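Protease lasA (Pseudomonas aeruginosa, PDB 3IT5) cleaves peptide bonds in glycine-rich substrates such as elastin and the pentaglycine cross-links of staphylococcal cell walls, as a secreted zinc-dependent metalloendopeptidase of the M23 family. Local coordinates at residues 6-11 against 50-55; 14-19 against 174-179; 42-47 against 114-119. All coordinates share one frame; numbering follows the deposited sequence.

Contact 1 (6-11 against 50-55); sequences LMQLPW and SVVAAH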
# COMPACT_ATOMS: atom_id res chain seq x y z
N LEU A 6 3.16 -7.37 12.20
CA LEU A 6 2.68 -8.18 11.07
C LEU A 6 3.05 -7.61 9.71
O LEU A 6 3.31 -8.36 8.77
CB LEU A 6 1.15 -8.37 11.16
CG LEU A 6 0.46 -9.24 10.09
CD1 LEU A 6 1.05 -10.65 10.01
CD2 LEU A 6 -1.03 -9.29 10.34
N MET A 7 3.09 -6.28 9.62
CA MET A 7 3.22 -5.61 8.33
C MET A 7 4.34 -4.59 8.23
O MET A 7 4.64 -3.86 9.18
CB MET A 7 1.89 -4.96 7.94
CG MET A 7 0.89 -5.93 7.37
SD MET A 7 -0.69 -5.17 7.04
CE MET A 7 -1.52 -5.51 8.59
N GLN A 8 4.96 -4.56 7.05
CA GLN A 8 5.87 -3.50 6.64
C GLN A 8 5.19 -2.72 5.50
O GLN A 8 4.11 -3.10 5.04
CB GLN A 8 7.20 -4.09 6.15
CG GLN A 8 7.07 -5.01 4.94
CD GLN A 8 8.32 -5.07 4.07
OE1 GLN A 8 8.31 -4.61 2.93
NE2 GLN A 8 9.40 -5.62 4.61
N LEU A 9 5.83 -1.64 5.04
CA LEU A 9 5.34 -0.88 3.89
C LEU A 9 5.52 -1.67 2.59
O LEU A 9 6.48 -2.43 2.46
CB LEU A 9 6.06 0.48 3.81
CG LEU A 9 5.88 1.42 5.00
CD1 LEU A 9 7.03 2.44 5.08
CD2 LEU A 9 4.52 2.12 4.98
N PRO A 10 4.59 -1.51 1.62
CA PRO A 10 4.57 -2.33 0.40
C PRO A 10 5.59 -1.93 -0.68
O PRO A 10 5.26 -1.93 -1.88
CB PRO A 10 3.13 -2.16 -0.11
CG PRO A 10 2.74 -0.80 0.34
CD PRO A 10 3.43 -0.58 1.67
N TRP A 11 6.81 -1.60 -0.26
CA TRP A 11 7.94 -1.49 -1.18
C TRP A 11 9.20 -2.08 -0.54
O TRP A 11 9.20 -2.38 0.65
CB TRP A 11 8.18 -0.05 -1.65
CG TRP A 11 8.32 0.98 -0.57
CD1 TRP A 11 9.47 1.34 0.08
CD2 TRP A 11 7.28 1.82 -0.04
NE1 TRP A 11 9.21 2.35 0.99
CE2 TRP A 11 7.87 2.66 0.93
CE3 TRP A 11 5.91 1.94 -0.30
CZ2 TRP A 11 7.14 3.61 1.65
CZ3 TRP A 11 5.17 2.89 0.42
CH2 TRP A 11 5.79 3.71 1.38
N SER A 50 9.48 -1.36 -7.66
CA SER A 50 9.00 -2.66 -7.16
C SER A 50 8.01 -2.55 -6.01
O SER A 50 8.29 -1.89 -4.99
CB SER A 50 10.20 -3.53 -6.76
OG SER A 50 11.09 -3.69 -7.85
N VAL A 51 6.86 -3.19 -6.18
CA VAL A 51 5.89 -3.40 -5.10
C VAL A 51 6.13 -4.77 -4.45
O VAL A 51 6.22 -5.79 -5.14
CB VAL A 51 4.43 -3.30 -5.60
CG1 VAL A 51 3.44 -3.56 -4.45
CG2 VAL A 51 4.14 -1.94 -6.25
N VAL A 52 6.25 -4.79 -3.13
CA VAL A 52 6.46 -6.04 -2.39
C VAL A 52 5.32 -6.31 -1.41
O VAL A 52 4.60 -5.39 -1.01
CB VAL A 52 7.82 -6.07 -1.63
CG1 VAL A 52 8.99 -5.72 -2.56
CG2 VAL A 52 7.80 -5.14 -0.43
N ALA A 53 5.17 -7.58 -1.04
CA ALA A 53 4.19 -8.00 -0.04
C ALA A 53 4.44 -7.29 1.29
O ALA A 53 5.57 -7.26 1.79
CB ALA A 53 4.22 -9.51 0.15
N ALA A 54 3.38 -6.72 1.84
CA ALA A 54 3.45 -6.03 3.12
C ALA A 54 3.54 -7.03 4.28
O ALA A 54 3.93 -6.66 5.38
CB ALA A 54 2.26 -5.12 3.29
N HIS A 55 3.19 -8.28 4.00
CA HIS A 55 3.18 -9.33 5.02
C HIS A 55 3.22 -10.73 4.41
O HIS A 55 3.07 -10.91 3.19
CB HIS A 55 1.92 -9.20 5.88
CG HIS A 55 0.65 -9.28 5.09
ND1 HIS A 55 -0.05 -10.46 4.92
CD2 HIS A 55 -0.05 -8.33 4.42
CE1 HIS A 55 -1.12 -10.23 4.18
NE2 HIS A 55 -1.14 -8.95 3.86
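The imidazole of His55 and the thioether of Met7 lie side by side and point the same way. Met7 CG, anti to the carbonyl carbon (chi1 -80°), is oblique to the ring and 3.7 Å from His55 CB. Further out, Met7 SD stands 5.0 Å from the centroid of the His55 ring, 51° off its normal, an oblique approach. The other flat group, the Trp11 indole, carries Leu9 CB on one face, offset toward the rim, and stacks with the Trp17 ring; across the contact Trp11 is met through its backbone O, 3.3 Å from Val52 CG2, and its CB, which lies against Ser50 O. Residues 6-11, an irregular lead-in to strand 16-19, run antiparallel to strand 50-52 and the loop after it, within the largely antiparallel β-fold of this M23 peptidase domain. Two backbone bonds tie them. Gln8 N donates to Ala54 O at 2.9 Å, in the carbonyl plane, and Met7 CA adds a CH···O contact to the same oxygen. Val52 N reaches Pro10 O over a longer 3.3 Å, from well above the carbonyl plane. Ala54 CB packs 3.3 Å from Gln8 O. Beyond the pair, Pro10 and Val51 both pack on Tyr79 of strand 75-83 and on Leu121 of strand 121-127, while Ala54 N donates to the Tyr79 hydroxyl.

Contact 2 (14-19 against 174-179); sequences GYSWQP and PLYNPG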
# COMPACT_ATOMS: atom_id res chain seq x y z
N GLY A 14 14.69 -0.80 2.85
CA GLY A 14 15.87 0.03 2.60
C GLY A 14 15.63 1.17 1.62
O GLY A 14 16.52 1.99 1.37
N TYR A 15 14.42 1.23 1.07
CA TYR A 15 14.06 2.23 0.08
C TYR A 15 12.87 3.09 0.56
O TYR A 15 12.20 2.74 1.53
CB TYR A 15 13.79 1.57 -1.28
CG TYR A 15 14.99 0.80 -1.81
CD1 TYR A 15 15.91 1.39 -2.68
CD2 TYR A 15 15.22 -0.52 -1.41
CE1 TYR A 15 17.02 0.68 -3.15
CE2 TYR A 15 16.32 -1.24 -1.87
CZ TYR A 15 17.21 -0.64 -2.74
OH TYR A 15 18.30 -1.36 -3.19
N SER A 16 12.65 4.22 -0.10
CA SER A 16 11.68 5.22 0.36
C SER A 16 10.77 5.68 -0.78
O SER A 16 11.24 6.12 -1.83
CB SER A 16 12.41 6.43 0.95
OG SER A 16 13.30 6.05 1.99
N TRP A 17 9.46 5.57 -0.55
CA TRP A 17 8.46 6.09 -1.49
C TRP A 17 7.64 7.18 -0.82
O TRP A 17 7.65 7.31 0.41
CB TRP A 17 7.52 4.97 -1.95
CG TRP A 17 8.11 3.99 -2.91
CD1 TRP A 17 9.42 3.85 -3.27
CD2 TRP A 17 7.40 2.96 -3.61
NE1 TRP A 17 9.57 2.82 -4.17
CE2 TRP A 17 8.34 2.25 -4.39
CE3 TRP A 17 6.05 2.58 -3.67
CZ2 TRP A 17 7.98 1.19 -5.21
CZ3 TRP A 17 5.70 1.51 -4.47
CH2 TRP A 17 6.66 0.82 -5.24
N GLN A 18 6.92 7.95 -1.64
CA GLN A 18 6.04 9.01 -1.15
C GLN A 18 4.58 8.56 -1.10
O GLN A 18 3.98 8.30 -2.15
CB GLN A 18 6.12 10.24 -2.05
CG GLN A 18 7.47 10.92 -2.14
CD GLN A 18 7.45 12.06 -3.14
OE1 GLN A 18 6.41 12.71 -3.32
NE2 GLN A 18 8.58 12.30 -3.79
N PRO A 19 3.99 8.48 0.11
CA PRO A 19 2.57 8.13 0.20
C PRO A 19 1.66 9.36 0.08
O PRO A 19 2.11 10.48 0.31
CB PRO A 19 2.45 7.53 1.60
CG PRO A 19 3.52 8.25 2.40
CD PRO A 19 4.60 8.69 1.44
N PRO A 174 9.56 11.43 1.38
CA PRO A 174 10.10 10.07 1.31
C PRO A 174 9.91 9.33 2.63
O PRO A 174 10.30 9.83 3.68
CB PRO A 174 11.59 10.29 1.04
CG PRO A 174 11.66 11.64 0.39
CD PRO A 174 10.59 12.44 1.06
N LEU A 175 9.30 8.15 2.57
CA LEU A 175 9.04 7.35 3.76
C LEU A 175 9.91 6.10 3.76
O LEU A 175 9.63 5.14 3.03
CB LEU A 175 7.55 6.98 3.84
CG LEU A 175 7.00 6.37 5.13
CD1 LEU A 175 7.16 7.34 6.29
CD2 LEU A 175 5.53 5.99 4.95
N TYR A 176 10.97 6.11 4.57
CA TYR A 176 11.90 4.98 4.65
C TYR A 176 11.23 3.73 5.21
O TYR A 176 10.52 3.79 6.20
CB TYR A 176 13.14 5.33 5.49
CG TYR A 176 14.18 4.22 5.52
CD1 TYR A 176 14.25 3.33 6.59
CD2 TYR A 176 15.06 4.04 4.45
CE1 TYR A 176 15.19 2.30 6.62
CE2 TYR A 176 16.01 3.02 4.46
CZ TYR A 176 16.06 2.15 5.55
OH TYR A 176 16.99 1.13 5.57
N ASN A 177 11.48 2.60 4.55
CA ASN A 177 10.96 1.31 4.97
C ASN A 177 12.04 0.45 5.62
O ASN A 177 12.88 -0.12 4.93
CB ASN A 177 10.34 0.57 3.77
CG ASN A 177 9.73 -0.78 4.16
OD1 ASN A 177 9.50 -1.06 5.33
ND2 ASN A 177 9.47 -1.61 3.16
N PRO A 178 12.03 0.37 6.97
CA PRO A 178 13.05 -0.42 7.67
C PRO A 178 12.74 -1.93 7.71
O PRO A 178 13.63 -2.73 7.98
CB PRO A 178 13.06 0.19 9.07
CG PRO A 178 11.70 0.75 9.26
CD PRO A 178 11.11 1.04 7.91
N GLY A 179 11.49 -2.29 7.42
CA GLY A 179 11.05 -3.68 7.44
C GLY A 179 9.95 -3.91 8.46
O GLY A 179 9.26 -2.97 8.85
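Gly14 N donates to Asn177 O in an almost straight bond of 2.8 Å (178° at the hydrogen), arriving nearly along the C=O axis. Asn177 also returns a bond: its backbone N donates to Tyr15 O at 3.1 Å, so this one residue is held through both its amide N and its carbonyl. A third backbone bond, from Leu175 N to Trp17 O at 2.8 Å, comes in above the carbonyl plane and belongs to the antiparallel hydrogen-bonded pair Trp17-Leu175. The neighbouring pair, Ser16 with Tyr176, is non-hydrogen-bonded, and there Ser16 CA makes a CH···O contact with Leu175 O. On the face of the sheet carrying Ser16 and Tyr176, Ser16 OG rests 3.2 Å from Tyr176 CA and lies near the plane of the Tyr176 ring, at its edge. Tyr176 CG is anti to the backbone N (chi1 -176°), and farther out the ring meets Gly14: Tyr176 CE2 comes within 3.3 Å of Gly14 O, and the hydroxyl OH within 3.4 Å of Gly14 CA. The positive phi of Gly14 would jam a CB against the preceding carbonyl. On the face carrying Trp17 and Leu175, the leucine branch CD2 meets Pro19 CG at 4.0 Å, the two side chains crossing at about a right angle; Phe160 of strand 159-162 touches both. Asn177 OD1 accepts from Gly179 N, an Asx turn over residues 177-179, while Asn177 ND2 makes a weak hydrogen bond to Trp11 O. Strand 16-19 also pairs with strand 34-38, home of the zinc ligand Asp36; strand 175-176, paired with 16-19 on its other side, is a short antiparallel edge strand of the catalytic domain's main sheet.

Contact 3 (42-47 against 114-119); sequences PRWGSA and GSSTGP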
# COMPACT_ATOMS: atom_id res chain seq x y z
N PRO A 42 5.42 10.48 -11.00
CA PRO A 42 5.79 11.09 -12.27
C PRO A 42 4.65 11.07 -13.30
O PRO A 42 3.51 10.73 -12.97
CB PRO A 42 6.92 10.19 -12.73
CG PRO A 42 6.50 8.81 -12.25
CD PRO A 42 5.58 9.01 -11.06
N ARG A 43 4.98 11.43 -14.54
CA ARG A 43 4.05 11.31 -15.66
C ARG A 43 4.00 9.86 -16.14
O ARG A 43 4.89 9.07 -15.82
CB ARG A 43 4.51 12.22 -16.81
CG ARG A 43 3.37 12.83 -17.58
CD ARG A 43 3.62 12.84 -19.08
NE ARG A 43 2.35 12.77 -19.81
CZ ARG A 43 1.91 13.69 -20.67
NH1 ARG A 43 2.62 14.78 -20.96
NH2 ARG A 43 0.74 13.50 -21.27
N TRP A 44 2.97 9.52 -16.91
CA TRP A 44 2.92 8.21 -17.58
C TRP A 44 4.12 8.06 -18.51
O TRP A 44 4.71 9.05 -18.96
CB TRP A 44 1.61 8.04 -18.37
CG TRP A 44 0.37 8.03 -17.52
CD1 TRP A 44 -0.62 8.98 -17.50
CD2 TRP A 44 -0.02 7.03 -16.57
NE1 TRP A 44 -1.60 8.63 -16.60
CE2 TRP A 44 -1.26 7.43 -16.02
CE3 TRP A 44 0.54 5.82 -16.14
CZ2 TRP A 44 -1.94 6.68 -15.05
CZ3 TRP A 44 -0.12 5.07 -15.17
CH2 TRP A 44 -1.35 5.50 -14.64
N GLY A 45 4.50 6.81 -18.78
CA GLY A 45 5.66 6.51 -19.60
C GLY A 45 6.98 6.66 -18.85
O GLY A 45 8.05 6.53 -19.45
N SER A 46 6.90 6.94 -17.55
CA SER A 46 8.08 7.04 -16.69
C SER A 46 8.50 5.69 -16.11
O SER A 46 7.76 4.70 -16.18
CB SER A 46 7.82 8.02 -15.54
OG SER A 46 7.51 9.32 -16.00
N ALA A 47 9.70 5.67 -15.54
CA ALA A 47 10.22 4.48 -14.86
C ALA A 47 9.39 4.18 -13.62
O ALA A 47 8.98 5.09 -12.90
CB ALA A 47 11.69 4.70 -14.48
N GLY A 114 -11.60 2.27 -13.26
CA GLY A 114 -11.19 3.32 -12.34
C GLY A 114 -10.62 4.53 -13.05
O GLY A 114 -10.85 4.73 -14.25
N SER A 115 -9.90 5.35 -12.28
CA SER A 115 -9.17 6.50 -12.81
C SER A 115 -7.81 6.59 -12.13
O SER A 115 -7.58 5.92 -11.12
CB SER A 115 -9.96 7.80 -12.60
OG SER A 115 -10.74 8.11 -13.74
N SER A 116 -6.91 7.40 -12.69
CA SER A 116 -5.57 7.58 -12.13
C SER A 116 -4.90 8.83 -12.67
O SER A 116 -4.95 9.11 -13.87
CB SER A 116 -4.68 6.36 -12.41
OG SER A 116 -3.33 6.60 -12.01
N THR A 117 -4.25 9.57 -11.76
CA THR A 117 -3.54 10.81 -12.08
C THR A 117 -2.19 10.54 -12.76
O THR A 117 -1.69 11.37 -13.51
CB THR A 117 -3.30 11.65 -10.81
OG1 THR A 117 -2.50 10.90 -9.88
CG2 THR A 117 -4.62 12.02 -10.13
N GLY A 118 -1.62 9.37 -12.47
CA GLY A 118 -0.30 8.99 -12.98
C GLY A 118 0.16 7.72 -12.27
O GLY A 118 -0.58 7.19 -11.44
N PRO A 119 1.37 7.23 -12.58
CA PRO A 119 1.89 6.00 -11.96
C PRO A 119 1.94 6.06 -10.43
O PRO A 119 2.51 6.99 -9.86
CB PRO A 119 3.31 5.88 -12.53
CG PRO A 119 3.26 6.63 -13.82
CD PRO A 119 2.31 7.77 -13.59
O HOH W 1 2.16 9.67 -10.62
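Trp44 lays one face of its indole against the backbone of Gly118 and the ring of Pro119. Gly118 CA stands 3.8 Å from the centroid of the six-membered ring and Pro119 CD 3.9 Å, both over the face, making two CH-π contacts on one side. Ser116 CB lies in the indole plane at the edge, and Ser116 OG, anti to the backbone N (chi1 173°), approaches CZ2 of Trp44 to 3.3 Å. Pro119 CD also lies 3.3 Å from Pro42 O. One water donates to both Pro42 O and Pro119 O, bridging the loops where no direct hydrogen bond does. In the next shell, Ser116 OG accepts from Gly118 N at 3.3 Å in an ST turn, while a type II turn from Arg43 to Ser46, in which Ser46 OG donates to Arg43 O at 2.6 Å, shapes the chain around Trp44. Ile106 and Ala109 of helix 106-109 also pack on the indole. Gly118 O accepts from ND1 of His120, the inferred proton donor or acceptor. The Ser116 side chain lies about 3 Å from that of His120 and about 8 Å from the zinc ion, which puts the loop pair beside the zinc active site of an M23 peptidase.

Overall arrangement
Contacts 1 and 2 are neighbours, their centres 10 Å apart, and both reach the large antiparallel sheet; they meet where the side chain of Asn177 approaches residues 8-11 and where Trp17 lies against Ser50. The centre of contact 3 lies about 21 and 20 Å from those of contacts 1 and 2, in two loops, one ahead of strand 50-52 and one ahead of strand 121-127. Along the chain contact 2 encloses contact 3, and contact 1 crosses both. Contact 1 is buried, contacts 2 and 3 only partly so. N-terminal and C-terminal segments are thereby brought onto the sheet that carries zinc ligands Asp36 and His122, with contact 3 beside His120.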